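Long-range contact in MsStt7d protein (Micromonas, PDB 4IX3), which probably transfers phosphate from ATP to proteins as a protein kinase; this chain is its catalytic domain, related to state transition kinases: residues Val23-Phe37 and Val48-Leu62. Numbering follows the deposited sequence.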
ATOM      1  N   VAL B  23     -10.316  -6.538 -18.697  1.00 17.60           N
ATOM      2  CA  VAL B  23     -10.134  -6.259 -17.273  1.00 18.57           C
ATOM      3  C   VAL B  23     -11.459  -5.769 -16.711  1.00 20.04           C
ATOM      4  O   VAL B  23     -12.165  -4.959 -17.333  1.00 23.95           O
ATOM      5  CB  VAL B  23      -8.894  -5.366 -16.986  1.00 20.90           C
ATOM      6  CG1 VAL B  23      -8.901  -4.073 -17.779  1.00 25.35           C
ATOM      7  CG2 VAL B  23      -8.775  -5.093 -15.487  1.00 22.60           C
ATOM      8  N   LEU B  24     -11.835  -6.299 -15.552  1.00 20.84           N
ATOM      9  CA  LEU B  24     -13.065  -5.854 -14.902  1.00 23.22           C
ATOM     10  C   LEU B  24     -12.732  -4.774 -13.863  1.00 23.60           C
ATOM     11  O   LEU B  24     -11.842  -4.960 -13.036  1.00 25.65           O
ATOM     12  CB  LEU B  24     -13.757  -7.041 -14.215  1.00 24.28           C
ATOM     13  CG  LEU B  24     -14.543  -8.009 -15.089  1.00 29.76           C
ATOM     14  CD1 LEU B  24     -13.719  -8.625 -16.199  1.00 38.91           C
ATOM     15  CD2 LEU B  24     -15.169  -9.096 -14.232  1.00 38.52           C
ATOM     16  N   PRO B  25     -13.396  -3.612 -13.941  1.00 31.88           N
ATOM     17  CA  PRO B  25     -13.176  -2.608 -12.893  1.00 33.99           C
ATOM     18  C   PRO B  25     -13.469  -3.125 -11.476  1.00 35.63           C
ATOM     19  O   PRO B  25     -14.281  -4.047 -11.298  1.00 36.88           O
ATOM     20  CB  PRO B  25     -14.165  -1.500 -13.251  1.00 39.24           C
ATOM     21  CG  PRO B  25     -14.512  -1.685 -14.690  1.00 38.07           C
ATOM     22  CD  PRO B  25     -14.155  -3.090 -15.094  1.00 29.07           C
ATOM     23  N   GLY B  26     -12.745  -2.591 -10.494  1.00 42.63           N
ATOM     24  CA  GLY B  26     -12.933  -2.969  -9.092  1.00 38.91           C
ATOM     25  C   GLY B  26     -11.756  -3.746  -8.540  1.00 38.29           C
ATOM     26  O   GLY B  26     -11.699  -4.958  -8.691  1.00 40.50           O
ATOM     27  N   PRO B  27     -10.802  -3.068  -7.884  1.00 37.13           N
ATOM     28  CA  PRO B  27      -9.686  -3.822  -7.319  1.00 36.07           C
ATOM     29  C   PRO B  27     -10.101  -4.967  -6.387  1.00 36.33           C
ATOM     30  O   PRO B  27     -11.014  -4.820  -5.578  1.00 45.86           O
ATOM     31  CB  PRO B  27      -8.885  -2.753  -6.584  1.00 37.52           C
ATOM     32  CG  PRO B  27      -9.150  -1.514  -7.382  1.00 36.50           C
ATOM     33  CD  PRO B  27     -10.602  -1.611  -7.761  1.00 39.09           C
ATOM     34  N   LEU B  28      -9.461  -6.117  -6.551  1.00 36.10           N
ATOM     35  CA  LEU B  28      -9.684  -7.299  -5.722  1.00 38.17           C
ATOM     36  C   LEU B  28      -8.788  -7.009  -4.517  1.00 56.41           C
ATOM     37  O   LEU B  28      -8.592  -7.802  -3.586  1.00 40.63           O
ATOM     38  CB  LEU B  28      -9.247  -8.517  -6.541  1.00 33.40           C
ATOM     39  CG  LEU B  28      -9.489  -9.935  -6.049  1.00 33.11           C
ATOM     40  CD1 LEU B  28     -10.973 -10.211  -5.826  1.00 37.64           C
ATOM     41  CD2 LEU B  28      -8.929 -10.855  -7.118  1.00 37.88           C
ATOM     42  N   GLY B  29      -8.328  -5.766  -4.509  1.00 52.81           N
ATOM     43  CA  GLY B  29      -7.520  -5.249  -3.419  1.00 53.92           C
ATOM     44  C   GLY B  29      -6.348  -4.497  -4.015  1.00 44.44           C
ATOM     45  O   GLY B  29      -5.829  -4.847  -5.077  1.00 33.37           O
ATOM     46  N   SER B  30      -6.038  -3.364  -3.409  1.00 34.46           N
ATOM     47  CA  SER B  30      -4.686  -2.818  -3.426  1.00 44.19           C
ATOM     48  C   SER B  30      -3.875  -3.422  -2.268  1.00 50.81           C
ATOM     49  O   SER B  30      -4.394  -3.590  -1.165  1.00 48.68           O
ATOM     50  CB  SER B  30      -4.765  -1.306  -3.267  1.00 49.10           C
ATOM     51  OG  SER B  30      -6.000  -0.968  -2.666  1.00 47.99           O
ATOM     52  N   GLY B  31      -2.625  -3.797  -2.531  1.00 35.07           N
ATOM     53  CA  GLY B  31      -1.767  -4.336  -1.491  1.00 32.02           C
ATOM     54  C   GLY B  31      -0.842  -3.186  -1.211  1.00 27.28           C
ATOM     55  O   GLY B  31      -1.262  -2.036  -1.274  1.00 36.49           O
ATOM     56  N   ASN B  32       0.435  -3.463  -0.986  1.00 22.83           N
ATOM     57  CA  ASN B  32       1.337  -2.373  -0.669  1.00 22.02           C
ATOM     58  C   ASN B  32       1.821  -1.647  -1.923  1.00 18.90           C
ATOM     59  O   ASN B  32       2.075  -0.443  -1.843  1.00 23.14           O
ATOM     60  CB  ASN B  32       2.522  -2.851   0.187  1.00 23.71           C
ATOM     61  CG  ASN B  32       2.083  -3.358   1.566  1.00 19.42           C
ATOM     62  OD1 ASN B  32       1.095  -2.878   2.134  1.00 23.99           O
ATOM     63  ND2 ASN B  32       2.794  -4.344   2.098  1.00 27.07           N
ATOM     64  N   PHE B  33       2.086  -2.364  -3.009  1.00 15.03           N
ATOM     65  CA  PHE B  33       2.733  -1.735  -4.157  1.00 13.82           C
ATOM     66  C   PHE B  33       1.995  -1.949  -5.472  1.00 13.53           C
ATOM     67  O   PHE B  33       2.436  -1.383  -6.465  1.00 15.52           O
ATOM     68  CB  PHE B  33       4.196  -2.144  -4.286  1.00 14.58           C
ATOM     69  CG  PHE B  33       4.356  -3.619  -4.582  1.00 13.76           C
ATOM     70  CD1 PHE B  33       4.226  -4.111  -5.875  1.00 14.44           C
ATOM     71  CD2 PHE B  33       4.626  -4.526  -3.554  1.00 16.63           C
ATOM     72  CE1 PHE B  33       4.419  -5.464  -6.142  1.00 14.53           C
ATOM     73  CE2 PHE B  33       4.771  -5.861  -3.796  1.00 17.35           C
ATOM     74  CZ  PHE B  33       4.680  -6.332  -5.102  1.00 14.83           C
ATOM     75  N   GLY B  34       0.933  -2.754  -5.460  1.00 12.72           N
ATOM     76  CA  GLY B  34       0.183  -3.070  -6.681  1.00 11.42           C
ATOM     77  C   GLY B  34      -1.318  -3.171  -6.518  1.00 12.30           C
ATOM     78  O   GLY B  34      -1.854  -3.092  -5.395  1.00 16.09           O
ATOM     79  N   THR B  35      -2.008  -3.343  -7.630  1.00 11.33           N
ATOM     80  CA  THR B  35      -3.452  -3.448  -7.635  1.00 12.57           C
ATOM     81  C   THR B  35      -3.838  -4.679  -8.420  1.00 12.15           C
ATOM     82  O   THR B  35      -3.313  -4.904  -9.522  1.00 11.97           O
ATOM     83  CB  THR B  35      -4.115  -2.206  -8.270  1.00 15.13           C
ATOM     84  OG1 THR B  35      -3.556  -1.029  -7.643  1.00 16.61           O
ATOM     85  CG2 THR B  35      -5.613  -2.203  -8.052  1.00 21.35           C
ATOM     86  N   VAL B  36      -4.711  -5.502  -7.853  1.00 14.18           N
ATOM     87  CA  VAL B  36      -5.181  -6.748  -8.486  1.00 12.08           C
ATOM     88  C   VAL B  36      -6.601  -6.511  -8.991  1.00 13.65           C
ATOM     89  O   VAL B  36      -7.427  -5.940  -8.280  1.00 16.28           O
ATOM     90  CB  VAL B  36      -5.098  -7.955  -7.511  1.00 15.21           C
ATOM     91  CG1 VAL B  36      -5.635  -9.190  -8.218  1.00 18.17           C
ATOM     92  CG2 VAL B  36      -3.658  -8.163  -7.060  1.00 17.80           C
ATOM     93  N   PHE B  37      -6.874  -6.948 -10.214  1.00 13.64           N
ATOM     94  CA  PHE B  37      -8.195  -6.894 -10.798  1.00 12.37           C
ATOM     95  C   PHE B  37      -8.614  -8.301 -11.265  1.00 12.68           C
ATOM     96  O   PHE B  37      -7.771  -9.126 -11.575  1.00 14.56           O
ATOM     97  CB  PHE B  37      -8.151  -6.027 -12.062  1.00 14.99           C
ATOM     98  CG  PHE B  37      -7.763  -4.600 -11.823  1.00 16.19           C
ATOM     99  CD1 PHE B  37      -8.732  -3.630 -11.738  1.00 24.09           C
ATOM    100  CD2 PHE B  37      -6.433  -4.239 -11.749  1.00 16.98           C
ATOM    101  CE1 PHE B  37      -8.365  -2.315 -11.497  1.00 25.42           C
ATOM    102  CE2 PHE B  37      -6.043  -2.906 -11.578  1.00 18.96           C
ATOM    103  CZ  PHE B  37      -7.026  -1.953 -11.466  1.00 23.74           C
ATOM    104  N   VAL B  48      -6.795 -13.393 -12.915  1.00 10.62           N
ATOM    105  CA  VAL B  48      -6.530 -12.271 -12.010  0.50 12.28           C
ATOM    106  C   VAL B  48      -5.308 -11.563 -12.594  1.00 10.42           C
ATOM    107  O   VAL B  48      -4.411 -12.195 -13.124  1.00 10.44           O
ATOM    108  CB  VAL B  48      -6.299 -12.807 -10.589  0.50 14.60           C
ATOM    109  CG1 VAL B  48      -5.674 -11.763  -9.699  0.50 13.76           C
ATOM    110  CG2 VAL B  48      -7.620 -13.250  -9.993  0.50 16.04           C
ATOM    111  N   LEU B  49      -5.303 -10.238 -12.505  1.00 10.55           N
ATOM    112  CA  LEU B  49      -4.346  -9.373 -13.196  1.00 10.59           C
ATOM    113  C   LEU B  49      -3.793  -8.385 -12.172  1.00  9.66           C
ATOM    114  O   LEU B  49      -4.560  -7.838 -11.389  1.00 13.62           O
ATOM    115  CB  LEU B  49      -5.086  -8.549 -14.268  1.00 11.72           C
ATOM    116  CG  LEU B  49      -5.565  -9.385 -15.468  1.00 12.25           C
ATOM    117  CD1 LEU B  49      -6.755  -8.708 -16.122  1.00 14.48           C
ATOM    118  CD2 LEU B  49      -4.378  -9.624 -16.384  1.00 15.25           C
ATOM    119  N   LYS B  50      -2.498  -8.159 -12.192  1.00  9.26           N
ATOM    120  CA  LYS B  50      -1.902  -7.192 -11.247  1.00  9.44           C
ATOM    121  C   LYS B  50      -1.014  -6.224 -11.986  1.00  8.92           C
ATOM    122  O   LYS B  50      -0.193  -6.651 -12.814  1.00 10.13           O
ATOM    123  CB  LYS B  50      -1.022  -7.915 -10.197  1.00 10.19           C
ATOM    124  CG  LYS B  50      -0.490  -6.967  -9.107  1.00 10.91           C
ATOM    125  CD  LYS B  50       0.212  -7.742  -7.982  1.00 10.25           C
ATOM    126  CE  LYS B  50       0.679  -6.784  -6.923  1.00 11.58           C
ATOM    127  NZ  LYS B  50       1.389  -7.537  -5.811  1.00 12.86           N
ATOM    128  N   ASN B  51      -1.107  -4.937 -11.610  1.00  9.50           N
ATOM    129  CA  ASN B  51      -0.112  -3.971 -12.075  1.00  9.46           C
ATOM    130  C   ASN B  51       0.467  -3.217 -10.864  1.00  8.94           C
ATOM    131  O   ASN B  51       0.054  -3.472  -9.718  1.00 10.95           O
ATOM    132  CB  ASN B  51      -0.676  -3.010 -13.134  1.00 10.62           C
ATOM    133  CG  ASN B  51      -1.655  -1.991 -12.556  1.00 12.69           C
ATOM    134  OD1 ASN B  51      -2.146  -2.137 -11.416  1.00 14.41           O
ATOM    135  ND2 ASN B  51      -1.958  -0.954 -13.356  1.00 13.74           N
ATOM    136  N   ALA B  52       1.467  -2.375 -11.095  1.00  9.67           N
ATOM    137  CA  ALA B  52       2.083  -1.584 -10.022  1.00  9.53           C
ATOM    138  C   ALA B  52       1.193  -0.379  -9.710  1.00 10.15           C
ATOM    139  O   ALA B  52       0.517   0.171 -10.593  1.00 13.16           O
ATOM    140  CB  ALA B  52       3.479  -1.134 -10.447  1.00 12.18           C
ATOM    141  N   LYS B  53       1.217   0.077  -8.458  1.00 10.98           N
ATOM    142  CA  LYS B  53       0.640   1.392  -8.093  1.00 11.60           C
ATOM    143  C   LYS B  53       1.568   2.484  -8.601  1.00  9.93           C
ATOM    144  O   LYS B  53       2.774   2.443  -8.320  1.00 11.71           O
ATOM    145  CB  LYS B  53       0.492   1.479  -6.560  1.00 12.16           C
ATOM    146  CG  LYS B  53      -0.682   0.602  -6.095  1.00 14.04           C
ATOM    147  CD  LYS B  53      -0.821   0.639  -4.570  1.00 16.53           C
ATOM    148  CE  LYS B  53      -1.459   1.912  -4.074  1.00 27.05           C
ATOM    149  NZ  LYS B  53      -1.740   1.642  -2.637  1.00 29.16           N
ATOM    150  N   ALA B  54       1.001   3.454  -9.316  1.00 10.16           N
ATOM    151  CA  ALA B  54       1.846   4.523  -9.876  1.00  9.97           C
ATOM    152  C   ALA B  54       2.432   5.435  -8.802  1.00  9.92           C
ATOM    153  O   ALA B  54       3.389   6.182  -9.021  1.00 10.66           O
ATOM    154  CB  ALA B  54       1.004   5.368 -10.805  1.00 11.15           C
ATOM    155  N   ASP B  55       1.819   5.414  -7.616  1.00  9.38           N
ATOM    156  CA  ASP B  55       2.146   6.330  -6.517  1.00 10.31           C
ATOM    157  C   ASP B  55       3.099   5.793  -5.467  1.00 10.70           C
ATOM    158  O   ASP B  55       3.351   6.485  -4.469  1.00 13.66           O
ATOM    159  CB  ASP B  55       0.886   6.856  -5.842  1.00 11.03           C
ATOM    160  CG  ASP B  55       0.019   5.748  -5.273  1.00 11.96           C
ATOM    161  OD1 ASP B  55      -0.138   4.670  -5.878  1.00 15.28           O
ATOM    162  OD2 ASP B  55      -0.604   5.942  -4.205  1.00 19.26           O
ATOM    163  N   VAL B  56       3.660   4.600  -5.677  1.00 10.57           N
ATOM    164  CA  VAL B  56       4.495   3.957  -4.679  1.00 11.36           C
ATOM    165  C   VAL B  56       5.920   3.828  -5.208  1.00 10.77           C
ATOM    166  O   VAL B  56       6.186   3.293  -6.302  1.00 12.11           O
ATOM    167  CB  VAL B  56       3.905   2.575  -4.315  1.00 12.06           C
ATOM    168  CG1 VAL B  56       4.894   1.807  -3.420  1.00 13.44           C
ATOM    169  CG2 VAL B  56       2.517   2.751  -3.664  1.00 13.19           C
ATOM    170  N   MET B  57       6.891   4.298  -4.432  1.00 12.33           N
ATOM    171  CA  MET B  57       8.282   4.269  -4.833  1.00 13.80           C
ATOM    172  C   MET B  57       8.769   2.874  -5.221  1.00 15.37           C
ATOM    173  O   MET B  57       8.526   1.904  -4.499  1.00 18.75           O
ATOM    174  CB  MET B  57       9.116   4.819  -3.669  1.00 21.58           C
ATOM    175  CG  MET B  57      10.603   4.838  -3.940  1.00 24.22           C
ATOM    176  SD  MET B  57      10.967   5.771  -5.431  1.00 28.77           S
ATOM    177  CE  MET B  57      10.098   7.254  -4.985  1.00 20.47           C
ATOM    178  N   ALA B  58       9.386   2.732  -6.383  1.00 16.54           N
ATOM    179  CA  ALA B  58       9.926   1.342  -6.649  1.00 24.15           C
ATOM    180  C   ALA B  58       8.886   0.202  -6.787  1.00 21.74           C
ATOM    181  O   ALA B  58       9.249  -0.979  -6.750  1.00 26.66           O
ATOM    182  CB  ALA B  58      10.942   0.906  -5.585  1.00 28.03           C
ATOM    183  N   ALA B  59       7.600   0.534  -6.767  1.00 24.69           N
ATOM    184  CA  ALA B  59       6.574  -0.443  -7.125  1.00 17.51           C
ATOM    185  C   ALA B  59       6.916  -1.195  -8.410  1.00 14.59           C
ATOM    186  O   ALA B  59       6.690  -2.410  -8.465  1.00 13.01           O
ATOM    187  CB  ALA B  59       5.223   0.220  -7.272  1.00 15.94           C
ATOM    188  N   GLU B  60       7.493  -0.565  -9.433  1.00 18.59           N
ATOM    189  CA  GLU B  60       7.840  -1.366 -10.603  1.00 20.99           C
ATOM    190  C   GLU B  60       8.902  -2.393 -10.268  1.00 16.44           C
ATOM    191  O   GLU B  60       8.814  -3.511 -10.712  1.00 16.02           O
ATOM    192  CB  GLU B  60       8.145  -0.602 -11.910  1.00 29.59           C
ATOM    193  CG  GLU B  60       9.563  -0.240 -12.211  1.00 28.15           C
ATOM    194  CD  GLU B  60       9.621   0.791 -13.332  1.00 31.77           C
ATOM    195  OE1 GLU B  60       9.516   0.349 -14.501  1.00 30.70           O
ATOM    196  OE2 GLU B  60       9.645   2.018 -13.059  1.00 34.55           O
ATOM    197  N   GLU B  61       9.872  -2.040  -9.441  1.00 17.85           N
ATOM    198  CA  GLU B  61      10.921  -3.011  -9.112  1.00 16.92           C
ATOM    199  C   GLU B  61      10.332  -4.133  -8.257  1.00 14.80           C
ATOM    200  O   GLU B  61      10.679  -5.315  -8.413  1.00 14.60           O
ATOM    201  CB  GLU B  61      12.101  -2.316  -8.444  1.00 20.48           C
ATOM    202  CG  GLU B  61      12.884  -1.400  -9.402  1.00 29.77           C
ATOM    203  CD  GLU B  61      12.206  -0.069  -9.811  1.00 43.80           C
ATOM    204  OE1 GLU B  61      11.289   0.476  -9.137  1.00 51.31           O
ATOM    205  OE2 GLU B  61      12.648   0.520 -10.830  1.00 53.43           O
ATOM    206  N   LEU B  62       9.414  -3.806  -7.364  1.00 12.93           N
ATOM    207  CA  LEU B  62       8.768  -4.848  -6.533  1.00 13.44           C
ATOM    208  C   LEU B  62       7.895  -5.769  -7.407  1.00 12.19           C
ATOM    209  O   LEU B  62       7.885  -6.988  -7.198  1.00 13.26           O
ATOM    210  CB  LEU B  62       7.922  -4.178  -5.423  1.00 15.95           C
ATOM    211  CG  LEU B  62       8.764  -3.493  -4.347  1.00 20.63           C
ATOM    212  CD1 LEU B  62       7.814  -2.664  -3.505  1.00 28.43           C
ATOM    213  CD2 LEU B  62       9.497  -4.517  -3.494  1.00 27.73           C
TER
HETATM  214  O   HOH W   1       0.156   1.499  -1.148  1.00 29.83           O
HETATM  215  O   HOH W   2       0.917  -5.373  -3.546  1.00  8.89           O
HETATM  216  O   HOH W   3      -2.531   0.102  -9.907  1.00 18.32           O
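Phe-33, Lys-50 and Lys-53 carry this contact between the glycine-rich loop of the kinase N-lobe and strand 45-52 with the start of helix 59-76. The ring of Phe-33 packs its face against Leu-62. Leu-62 CB sits 3.5 Å from the Phe-33 ring centroid and 5° off its normal, a CH-pi contact. Leu-62 CD1 reaches Phe-33 CD2 at 3.7 Å. The ring gets there because CG stands between the backbone N and the carbonyl carbon (chi1 65°). Water 2 lies over the opposite face and accepts from Lys-50 NZ. An alanine in place of Phe-33 would probably open a gap beside Leu-62 CB and strip the apolar neighbour from the Lys-50 ammonium. Phe-33 O accepts a nearly straight hydrogen bond from Lys-53 N at 2.8 Å.

Lys-50 is fully extended. Its CE passes 3.8 Å from Gly-34 CA, where a side chain on Gly-34 would clash. Lys-50 NZ then comes 3.6 Å from Phe-33 CZ, obliquely to the ring, and forms a salt bridge with Glu-66. This is the lysine-glutamate pair between strand and helix known from active kinases. Lys-50 binds ADP in another structure of this protein; none is bound here.

Lys-53 CG lies 3.6 Å from Thr-35 OG1; beyond it the chain bends at chi3 (77°). Lys-53 NZ hydrogen-bonds to Ser-30 O of the second subunit. Next to these residues, strands 34-37 and 48-52 pair antiparallel through reciprocal backbone hydrogen bonds, Thr-35 with Asn-51 and Phe-37 with Leu-49. Water 3 links Thr-35 OG1, Asn-51 OD1 and Ala-52 O on the side of the sheet that Phe-37 shares.

The Lys-50 ammonium thus has a charged partner in Glu-66, the Phe-33 ring beside it and water 2 as acceptor, consistent with a lysine kept in position for nucleotide phosphates.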